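Local coordinates for apaG protein (Shewanella oneidensis, PDB 1TZA) that is of unknown function but belongs to the ApaG family, whose compact beta-sandwich domain may serve in binding other molecules, at the interface of chains A and B. Coordinates in Å, arbitrary orientation; residue numbers count along the deposited sequence, not the author numbering. Chains: chain A/B, apaG protein.

The interface of chains A and B. Residues chain A 32, 49, 63, 68-69, 84-86; chain B 17-20, 29.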
loop_
_atom_site.group_PDB
_atom_site.type_symbol
_atom_site.label_atom_id
_atom_site.label_comp_id
_atom_site.label_asym_id
_atom_site.label_seq_id
_atom_site.Cartn_x
_atom_site.Cartn_y
_atom_site.Cartn_z
ATOM N N TYR A 32 -3.752 0.904 -5.737
ATOM C CA TYR A 32 -4.275 0.983 -7.091
ATOM C C TYR A 32 -3.374 0.143 -7.994
ATOM O O TYR A 32 -2.145 0.153 -7.857
ATOM C CB TYR A 32 -4.382 2.440 -7.585
ATOM C CG TYR A 32 -3.108 3.255 -7.554
ATOM C CD1 TYR A 32 -2.106 3.062 -8.498
ATOM C CD2 TYR A 32 -2.923 4.239 -6.588
ATOM C CE1 TYR A 32 -0.949 3.834 -8.485
ATOM C CE2 TYR A 32 -1.786 5.013 -6.561
ATOM C CZ TYR A 32 -0.797 4.810 -7.513
ATOM O OH TYR A 32 0.335 5.587 -7.490
ATOM N N ARG A 49 5.664 10.057 -14.579
ATOM C CA ARG A 49 4.270 10.016 -14.179
ATOM C C ARG A 49 3.966 11.355 -13.544
ATOM O O ARG A 49 4.858 12.028 -13.023
ATOM C CB ARG A 49 4.002 8.889 -13.180
ATOM C CG ARG A 49 4.755 8.988 -11.866
ATOM C CD ARG A 49 4.248 7.941 -10.871
ATOM N NE ARG A 49 5.315 7.416 -10.023
ATOM C CZ ARG A 49 5.934 8.100 -9.066
ATOM N NH1 ARG A 49 5.595 9.355 -8.812
ATOM N NH2 ARG A 49 6.902 7.528 -8.371
ATOM N N VAL A 63 1.738 14.526 -7.532
ATOM C CA VAL A 63 2.915 13.678 -7.455
ATOM C C VAL A 63 3.550 13.597 -8.823
ATOM O O VAL A 63 2.878 13.302 -9.805
ATOM C CB VAL A 63 2.557 12.266 -6.979
ATOM C CG1 VAL A 63 3.804 11.381 -6.985
ATOM C CG2 VAL A 63 1.948 12.337 -5.585
ATOM N N VAL A 68 7.434 4.364 -12.589
ATOM C CA VAL A 68 6.443 3.881 -11.659
ATOM C C VAL A 68 7.147 2.849 -10.801
ATOM O O VAL A 68 7.951 2.060 -11.295
ATOM C CB VAL A 68 5.238 3.216 -12.375
ATOM C CG1 VAL A 68 4.408 4.267 -13.094
ATOM C CG2 VAL A 68 5.726 2.149 -13.351
ATOM N N VAL A 69 6.838 2.866 -9.511
ATOM C CA VAL A 69 7.434 1.970 -8.532
ATOM C C VAL A 69 8.902 1.599 -8.769
ATOM O O VAL A 69 9.289 0.427 -8.705
ATOM C CB VAL A 69 6.580 0.682 -8.353
ATOM C CG1 VAL A 69 5.185 1.065 -7.862
ATOM C CG2 VAL A 69 6.509 -0.109 -9.652
ATOM N N THR A 84 1.425 -2.151 -9.162
ATOM C CA THR A 84 0.586 -1.722 -8.072
ATOM C C THR A 84 1.328 -0.757 -7.165
ATOM O O THR A 84 2.513 -0.932 -6.890
ATOM C CB THR A 84 0.117 -2.939 -7.255
ATOM O OG1 THR A 84 -0.823 -3.695 -8.035
ATOM C CG2 THR A 84 -0.522 -2.500 -5.928
ATOM N N SER A 85 0.622 0.277 -6.725
ATOM C CA SER A 85 1.176 1.260 -5.811
ATOM C C SER A 85 0.028 1.655 -4.892
ATOM O O SER A 85 -0.937 0.920 -4.781
ATOM C CB SER A 85 1.704 2.479 -6.560
ATOM O OG SER A 85 2.365 3.354 -5.657
ATOM N N GLY A 86 0.122 2.801 -4.235
ATOM C CA GLY A 86 -0.950 3.199 -3.346
ATOM C C GLY A 86 -0.865 4.649 -2.917
ATOM O O GLY A 86 0.055 5.372 -3.297
ATOM N N ILE B 17 7.802 0.512 -1.705
ATOM C CA ILE B 17 6.981 0.509 -2.899
ATOM C C ILE B 17 7.237 1.606 -3.909
ATOM O O ILE B 17 7.491 1.319 -5.081
ATOM C CB ILE B 17 5.490 0.540 -2.538
ATOM C CG1 ILE B 17 5.159 -0.621 -1.602
ATOM C CG2 ILE B 17 4.655 0.461 -3.796
ATOM C CD1 ILE B 17 5.532 -1.976 -2.161
ATOM N N GLU B 18 7.173 2.859 -3.461
ATOM C CA GLU B 18 7.345 3.981 -4.376
ATOM C C GLU B 18 7.486 5.342 -3.677
ATOM O O GLU B 18 6.831 5.595 -2.657
ATOM C CB GLU B 18 6.135 4.007 -5.327
ATOM C CG GLU B 18 6.130 5.137 -6.336
ATOM C CD GLU B 18 4.864 5.157 -7.189
ATOM O OE1 GLU B 18 3.766 5.432 -6.653
ATOM O OE2 GLU B 18 4.975 4.894 -8.404
ATOM N N GLN B 19 8.330 6.212 -4.232
ATOM C CA GLN B 19 8.527 7.549 -3.675
ATOM C C GLN B 19 7.461 8.512 -4.199
ATOM O O GLN B 19 7.260 8.617 -5.406
ATOM C CB GLN B 19 9.916 8.101 -4.027
ATOM C CG GLN B 19 10.053 9.616 -3.752
ATOM C CD GLN B 19 11.485 10.132 -3.858
ATOM O OE1 GLN B 19 12.226 9.763 -4.768
ATOM N NE2 GLN B 19 11.870 11.004 -2.935
ATOM N N GLN B 20 6.787 9.216 -3.295
ATOM C CA GLN B 20 5.751 10.167 -3.689
ATOM C C GLN B 20 6.206 11.618 -3.553
ATOM O O GLN B 20 5.855 12.293 -2.587
ATOM C CB GLN B 20 4.487 9.959 -2.853
ATOM C CG GLN B 20 3.316 9.413 -3.652
ATOM C CD GLN B 20 3.150 7.921 -3.507
ATOM O OE1 GLN B 20 2.565 7.448 -2.536
ATOM N NE2 GLN B 20 3.672 7.169 -4.467
ATOM N N LEU B 29 6.237 5.354 0.298
ATOM C CA LEU B 29 5.268 4.287 0.552
ATOM C C LEU B 29 5.927 2.924 0.714
ATOM O O LEU B 29 6.684 2.478 -0.151
ATOM C CB LEU B 29 4.239 4.211 -0.586
ATOM C CG LEU B 29 3.260 3.025 -0.570
ATOM C CD1 LEU B 29 2.375 3.086 0.680
ATOM C CD2 LEU B 29 2.396 3.042 -1.837
HETATM O O HOH W 1 2.113 5.539 -9.602
#
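This largely polar patch of a two-fold symmetric interface between copies of one protein plugs a glutamate of chain B into a pocket of chain A; the same contact recurs across the two-fold with the chains exchanged, so the two chains of the deposited assembly are joined twice, though this dimer may not be the biological form. B:Glu18 enters as an extended chain, CG anti to the backbone N (chi1 179°), and its carboxylate is held at both oxygens. B:Glu18 OE1 accepts a hydrogen bond from the hydroxyl OG of A:Ser85 at 2.7 Å, the donor standing well above the carboxylate plane; OG, anti to its own backbone N, is aimed there by chi1 -174°. B:Glu18 OE2 takes the backbone N-H of A:Val69 in a nearly straight bond, N to OE2 3.0 Å, also from above the plane. A:Arg49 comes tip to tip, its NE 3.0 Å from B:Glu18 OE2 in a salt bridge without a hydrogen bond, because its N-H points elsewhere; the guanidinium and carboxylate planes are turned 57° apart. NH2 of A:Arg49 instead donates to the backbone O of B:Gln19 at 3.2 Å, in the carbonyl plane, so one guanidinium serves two neighbouring residues. The positive charge probably favours an ionised glutamate. Water 1, at the ring edge of A:Tyr32, bonds to its OH at 2.8 Å and passes the link to B:Glu18 OE2 at 3.2 Å. Around this knot, CG1 of A:Val69 packs across CB of B:Glu18, and CD2 of B:Leu29 lies 3.7 Å from CA of A:Gly86. The glutamate sits near the end of strand 8-19 of chain B, while its pocket is built from chain A strands 28-38, 44-55 and 79-89 and the loop following strand 60-66.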